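Local coordinates for Q protein (Phage 21, PDB 6P1C), which probably binds DNA and acts as a transcription antiterminator, letting RNA polymerase read through terminators during phage transcription, at residues Trp19-Gly24 and Ser86-Gly91; Tyr101-Arg106 and Pro121-Cys126. One frame throughout, in Å; residues are numbered along the deposited sequence.

Contact 1 of 2, residues Trp19-Gly24 and Ser86-Gly91. Residue 24 of segment 19-24 comes from a tag, linker or insertion.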
loop_
_atom_site.group_PDB
_atom_site.type_symbol
_atom_site.label_atom_id
_atom_site.label_comp_id
_atom_site.label_asym_id
_atom_site.label_seq_id
_atom_site.Cartn_x
_atom_site.Cartn_y
_atom_site.Cartn_z
ATOM N N TRP A 19 3.862 10.064 1.346
ATOM C CA TRP A 19 4.958 9.243 0.853
ATOM C C TRP A 19 4.433 8.025 0.117
ATOM O O TRP A 19 4.987 7.636 -0.911
ATOM C CB TRP A 19 5.871 8.811 1.999
ATOM C CG TRP A 19 6.925 9.839 2.336
ATOM C CD1 TRP A 19 7.082 10.475 3.510
ATOM C CD2 TRP A 19 7.952 10.330 1.465
ATOM N NE1 TRP A 19 8.153 11.341 3.445
ATOM C CE2 TRP A 19 8.705 11.271 2.195
ATOM C CE3 TRP A 19 8.303 10.065 0.139
ATOM C CZ2 TRP A 19 9.788 11.958 1.642
ATOM C CZ3 TRP A 19 9.380 10.735 -0.410
ATOM C CH2 TRP A 19 10.117 11.670 0.342
ATOM N N LEU A 20 3.386 7.386 0.649
ATOM C CA LEU A 20 2.851 6.189 0.009
ATOM C C LEU A 20 2.141 6.529 -1.295
ATOM O O LEU A 20 2.151 5.716 -2.217
ATOM C CB LEU A 20 1.909 5.441 0.954
ATOM C CG LEU A 20 2.580 4.807 2.188
ATOM C CD1 LEU A 20 1.574 4.153 3.108
ATOM C CD2 LEU A 20 3.658 3.780 1.792
ATOM N N GLU A 21 1.563 7.732 -1.419
ATOM C CA GLU A 21 0.998 8.154 -2.700
ATOM C C GLU A 21 2.095 8.331 -3.744
ATOM O O GLU A 21 1.964 7.882 -4.896
ATOM C CB GLU A 21 0.211 9.460 -2.534
ATOM C CG GLU A 21 -1.107 9.306 -1.835
ATOM C CD GLU A 21 -2.162 8.667 -2.726
ATOM O OE1 GLU A 21 -2.088 8.821 -3.971
ATOM O OE2 GLU A 21 -3.097 8.031 -2.183
ATOM N N LEU A 22 3.181 9.016 -3.366
ATOM C CA LEU A 22 4.281 9.196 -4.309
ATOM C C LEU A 22 4.885 7.846 -4.678
ATOM O O LEU A 22 5.159 7.575 -5.858
ATOM C CB LEU A 22 5.342 10.124 -3.716
ATOM C CG LEU A 22 4.927 11.571 -3.489
ATOM C CD1 LEU A 22 5.990 12.350 -2.715
ATOM C CD2 LEU A 22 4.663 12.259 -4.822
ATOM N N TRP A 23 5.074 6.975 -3.676
ATOM C CA TRP A 23 5.604 5.635 -3.917
ATOM C C TRP A 23 4.678 4.831 -4.817
ATOM O O TRP A 23 5.137 4.142 -5.730
ATOM C CB TRP A 23 5.836 4.928 -2.571
ATOM C CG TRP A 23 6.078 3.466 -2.645
ATOM C CD1 TRP A 23 7.249 2.824 -2.992
ATOM C CD2 TRP A 23 5.134 2.432 -2.338
ATOM N NE1 TRP A 23 7.076 1.448 -2.920
ATOM C CE2 TRP A 23 5.786 1.191 -2.531
ATOM C CE3 TRP A 23 3.799 2.432 -1.929
ATOM C CZ2 TRP A 23 5.152 -0.013 -2.318
ATOM C CZ3 TRP A 23 3.171 1.209 -1.720
ATOM C CH2 TRP A 23 3.851 0.011 -1.924
ATOM N N GLY A 24 3.376 4.866 -4.559
ATOM C CA GLY A 24 2.464 4.095 -5.374
ATOM C C GLY A 24 2.482 4.535 -6.822
ATOM O O GLY A 24 2.469 3.703 -7.729
ATOM N N SER A 86 -3.450 -2.056 -4.366
ATOM C CA SER A 86 -4.612 -1.631 -5.135
ATOM C C SER A 86 -4.922 -0.167 -4.859
ATOM O O SER A 86 -5.185 0.608 -5.788
ATOM C CB SER A 86 -5.823 -2.505 -4.812
ATOM O OG SER A 86 -5.668 -3.807 -5.334
ATOM N N TYR A 87 -4.855 0.238 -3.591
ATOM C CA TYR A 87 -5.202 1.615 -3.255
ATOM C C TYR A 87 -4.121 2.584 -3.718
ATOM O O TYR A 87 -4.397 3.544 -4.451
ATOM C CB TYR A 87 -5.427 1.759 -1.748
ATOM C CG TYR A 87 -5.773 3.174 -1.354
ATOM C CD1 TYR A 87 -4.816 4.027 -0.832
ATOM C CD2 TYR A 87 -7.065 3.665 -1.539
ATOM C CE1 TYR A 87 -5.137 5.353 -0.497
ATOM C CE2 TYR A 87 -7.403 4.972 -1.197
ATOM C CZ TYR A 87 -6.432 5.804 -0.678
ATOM O OH TYR A 87 -6.749 7.083 -0.346
ATOM N N TYR A 88 -2.874 2.347 -3.313
ATOM C CA TYR A 88 -1.844 3.343 -3.584
ATOM C C TYR A 88 -1.218 3.238 -4.970
ATOM O O TYR A 88 -0.925 4.264 -5.591
ATOM C CB TYR A 88 -0.740 3.266 -2.524
ATOM C CG TYR A 88 -1.128 3.898 -1.206
ATOM C CD1 TYR A 88 -1.295 5.272 -1.095
ATOM C CD2 TYR A 88 -1.339 3.119 -0.070
ATOM C CE1 TYR A 88 -1.666 5.857 0.113
ATOM C CE2 TYR A 88 -1.703 3.695 1.142
ATOM C CZ TYR A 88 -1.857 5.057 1.226
ATOM O OH TYR A 88 -2.214 5.626 2.425
ATOM N N ALA A 89 -1.001 2.029 -5.470
ATOM C CA ALA A 89 -0.336 1.872 -6.754
ATOM C C ALA A 89 -1.345 1.978 -7.889
ATOM O O ALA A 89 -1.229 2.846 -8.760
ATOM C CB ALA A 89 0.397 0.532 -6.801
ATOM N N HIS A 90 -2.354 1.101 -7.893
ATOM C CA HIS A 90 -3.353 1.117 -8.954
ATOM C C HIS A 90 -4.231 2.353 -8.879
ATOM O O HIS A 90 -4.778 2.774 -9.899
ATOM C CB HIS A 90 -4.217 -0.139 -8.884
ATOM C CG HIS A 90 -5.123 -0.316 -10.068
ATOM N ND1 HIS A 90 -6.308 -1.015 -9.997
ATOM C CD2 HIS A 90 -5.006 0.092 -11.354
ATOM C CE1 HIS A 90 -6.894 -1.012 -11.183
ATOM N NE2 HIS A 90 -6.125 -0.345 -12.024
ATOM N N GLY A 91 -4.366 2.953 -7.706
ATOM C CA GLY A 91 -5.223 4.109 -7.566
ATOM C C GLY A 91 -6.690 3.792 -7.406
ATOM O O GLY A 91 -7.526 4.692 -7.549
HETATM O O HOH W 1 -4.522 8.632 -0.256
#

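Contact 2 of 2, residues Tyr101-Arg106 and Pro121-Cys126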
loop_
_atom_site.group_PDB
_atom_site.type_symbol
_atom_site.label_atom_id
_atom_site.label_comp_id
_atom_site.label_asym_id
_atom_site.label_seq_id
_atom_site.Cartn_x
_atom_site.Cartn_y
_atom_site.Cartn_z
ATOM N N TYR A 101 -14.433 -6.689 -3.471
ATOM C CA TYR A 101 -14.423 -7.822 -2.550
ATOM C C TYR A 101 -15.823 -8.198 -2.082
ATOM O O TYR A 101 -16.033 -9.337 -1.647
ATOM C CB TYR A 101 -13.514 -7.529 -1.355
ATOM C CG TYR A 101 -12.057 -7.683 -1.707
ATOM C CD1 TYR A 101 -11.471 -8.942 -1.786
ATOM C CD2 TYR A 101 -11.266 -6.574 -1.982
ATOM C CE1 TYR A 101 -10.126 -9.091 -2.127
ATOM C CE2 TYR A 101 -9.935 -6.712 -2.316
ATOM C CZ TYR A 101 -9.367 -7.972 -2.386
ATOM O OH TYR A 101 -8.041 -8.108 -2.737
ATOM N N HIS A 102 -16.790 -7.285 -2.188
ATOM C CA HIS A 102 -18.157 -7.608 -1.804
ATOM C C HIS A 102 -18.890 -8.361 -2.900
ATOM O O HIS A 102 -19.838 -9.095 -2.608
ATOM C CB HIS A 102 -18.931 -6.336 -1.467
ATOM C CG HIS A 102 -20.388 -6.570 -1.192
ATOM N ND1 HIS A 102 -20.832 -7.536 -0.316
ATOM C CD2 HIS A 102 -21.497 -5.956 -1.668
ATOM C CE1 HIS A 102 -22.151 -7.505 -0.259
ATOM N NE2 HIS A 102 -22.579 -6.557 -1.073
ATOM N N ARG A 103 -18.480 -8.191 -4.155
ATOM C CA ARG A 103 -19.146 -8.863 -5.263
ATOM C C ARG A 103 -18.216 -9.870 -5.926
ATOM O O ARG A 103 -18.049 -9.857 -7.150
ATOM C CB ARG A 103 -19.646 -7.826 -6.269
ATOM C CG ARG A 103 -20.410 -6.679 -5.613
ATOM C CD ARG A 103 -20.957 -5.689 -6.630
ATOM N NE ARG A 103 -20.663 -4.305 -6.255
ATOM C CZ ARG A 103 -21.386 -3.581 -5.400
ATOM N NH1 ARG A 103 -22.456 -4.106 -4.815
ATOM N NH2 ARG A 103 -21.034 -2.327 -5.129
ATOM N N VAL A 104 -17.612 -10.746 -5.124
ATOM C CA VAL A 104 -16.746 -11.810 -5.617
ATOM C C VAL A 104 -17.337 -13.150 -5.194
ATOM O O VAL A 104 -18.304 -13.220 -4.438
ATOM C CB VAL A 104 -15.295 -11.678 -5.115
ATOM C CG1 VAL A 104 -14.681 -10.380 -5.608
ATOM C CG2 VAL A 104 -15.240 -11.772 -3.594
ATOM N N ALA A 105 -16.715 -14.227 -5.675
ATOM C CA ALA A 105 -17.232 -15.577 -5.493
ATOM C C ALA A 105 -16.555 -16.322 -4.346
ATOM O O ALA A 105 -16.563 -17.559 -4.327
ATOM C CB ALA A 105 -17.083 -16.375 -6.790
ATOM N N ARG A 106 -15.967 -15.600 -3.398
ATOM C CA ARG A 106 -15.341 -16.186 -2.220
ATOM C C ARG A 106 -14.441 -17.381 -2.569
ATOM O O ARG A 106 -14.609 -18.469 -2.004
ATOM C CB ARG A 106 -16.394 -16.597 -1.205
ATOM N N PRO A 121 -23.457 -9.802 4.971
ATOM C CA PRO A 121 -22.404 -8.852 4.575
ATOM C C PRO A 121 -22.903 -7.896 3.500
ATOM O O PRO A 121 -23.452 -8.312 2.478
ATOM C CB PRO A 121 -21.275 -9.754 4.055
ATOM C CG PRO A 121 -21.972 -11.018 3.620
ATOM C CD PRO A 121 -23.152 -11.189 4.564
ATOM N N SER A 122 -22.706 -6.609 3.741
ATOM C CA SER A 122 -23.129 -5.549 2.838
ATOM C C SER A 122 -21.911 -4.756 2.370
ATOM O O SER A 122 -20.786 -4.973 2.822
ATOM C CB SER A 122 -24.134 -4.616 3.523
ATOM O OG SER A 122 -23.506 -3.901 4.577
ATOM N N LEU A 123 -22.148 -3.807 1.464
ATOM C CA LEU A 123 -21.065 -2.949 1.002
ATOM C C LEU A 123 -20.501 -2.105 2.136
ATOM O O LEU A 123 -19.302 -1.812 2.152
ATOM C CB LEU A 123 -21.563 -2.053 -0.128
ATOM C CG LEU A 123 -20.520 -1.143 -0.779
ATOM C CD1 LEU A 123 -19.446 -1.949 -1.488
ATOM C CD2 LEU A 123 -21.202 -0.176 -1.749
ATOM N N ALA A 124 -21.336 -1.717 3.102
ATOM C CA ALA A 124 -20.857 -0.879 4.198
ATOM C C ALA A 124 -19.868 -1.634 5.081
ATOM O O ALA A 124 -18.809 -1.103 5.441
ATOM C CB ALA A 124 -22.036 -0.376 5.023
ATOM N N THR A 125 -20.204 -2.873 5.452
ATOM C CA THR A 125 -19.308 -3.663 6.292
ATOM C C THR A 125 -17.995 -3.953 5.574
ATOM O O THR A 125 -16.921 -3.942 6.192
ATOM C CB THR A 125 -19.996 -4.968 6.695
ATOM O OG1 THR A 125 -20.283 -5.739 5.520
ATOM C CG2 THR A 125 -21.288 -4.686 7.429
ATOM N N CYS A 126 -18.063 -4.213 4.263
ATOM C CA CYS A 126 -16.847 -4.468 3.501
ATOM C C CYS A 126 -15.988 -3.213 3.406
ATOM O O CYS A 126 -14.765 -3.295 3.540
ATOM C CB CYS A 126 -17.208 -5.004 2.115
ATOM S SG CYS A 126 -15.866 -5.790 1.214
#

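Contact 1 of 2, residues Trp19-Gly24 and Ser86-Gly91
Leu20 and Tyr88 make the tight part of this contact. CB of Leu20 sits 3.7 Å from the centroid of the Tyr88 ring and only 10° off the ring normal, a CH-pi contact made squarely over one face, while Leu20 CD1 reaches farther along the same ring to within 3.8 Å of Tyr88 CE2. The opposite face carries Tyr87 CD1, so the phenol is clamped between its chain neighbour and the partner helix. With CG anti to the carbonyl carbon (chi1 -77°), the Tyr88 ring is turned face-on to Leu20, and its hydroxyl is hydrogen-bonded to Asn17 ND2, one turn before Leu20 in helix 10-28. Near Gly24, a residue inserted into the natural sequence, the backbones themselves meet: Gly24 CA lies 3.4 Å from Tyr88 O, and Ala89 CA lies 3.5 Å from Gly24 O, two reciprocal CA-H...O contacts. This is a helix-helix packing inside an all-helical fold, joining helix 10-28 to helix 78-90 with segment axes 7.8 Å apart and inclined at 53°; Leu138 of helix 123-157 touches both Leu20 and Tyr88, and Trp23 is tied to Ser67 of helix 60-74. The other margin is looser and wetter. Glu21 starts out pointing away, but its chain bends at chi2 and brings the carboxylate back across Tyr88, with OE2 3.5 Å from Tyr88 CD1 and the two planes well tilted from one another. There a water donates to Glu21 OE2 and also hydrogen-bonds Tyr87 OH at 2.7 Å, bridging these two partly exposed residues.

Contact 2 of 2, residues Tyr101-Arg106 and Pro121-Cys126
The backbones of His102 and Leu123 come nearest to each other here, with their CA atoms 6.2 Å apart, where one helix stops and another starts. Helix 94-102 ends at His102, and Arg103 is the first residue to leave helical geometry; on the other side Ser122 is the N-cap of the long helix 123-157. The first turn of that helix is drawn together at Ser122 O, which takes two hydrogen bonds from the same face of its carbonyl plane, one from Cys126 N and one from Thr125 OG1 at 2.8 Å. Onto this helix start His102 lays its imidazole. CG stands anti to the backbone N (chi1 174°), carrying the ring across to the partner, so that one face lies over the Ser122-Leu123 peptide: Ser122 C sits above the ring centre and Leu123 N is offset toward the rim, 3.8 Å from His102 NE2. Farther round, His102 CE1 comes within 3.1 Å of Pro121 O, a close approach from an oblique direction. Deeper in, CB of the buried Cys126 points toward the end of helix 94-102, and in the conformer described, one of two modelled, Cys126 SG lies 3.9 Å from Tyr101 CB and 3.8 Å from His102 N. That sulfur is also disulfide-bonded to Cys112, tying the irregular chain between the helices to the start of helix 123-157. At the outer margin the Arg103 chain, bent at chi3, crosses Leu123 obliquely and brings Arg103 NH2 to 4.0 Å from each of the two Leu123 methyls, CD1 and CD2.

How the contacts relate
Contact 1 is buried near the middle of the chain, contact 2 lies at the surface, and their centres are 23 Å apart. They do not touch, though their nearest atoms are about 6 Å apart. They are in series: helix 78-90 of contact 1 is followed directly by helix 94-102 of contact 2. Helix 123-157 serves both, beginning in contact 2 and touching contact 1 through Leu138. Chemistry follows place. The inner contact pairs two helix flanks through aliphatic-on-ring packing, with water at one margin; the outer one sets a helix end against a helix start, with a disulfide beside polar side chains.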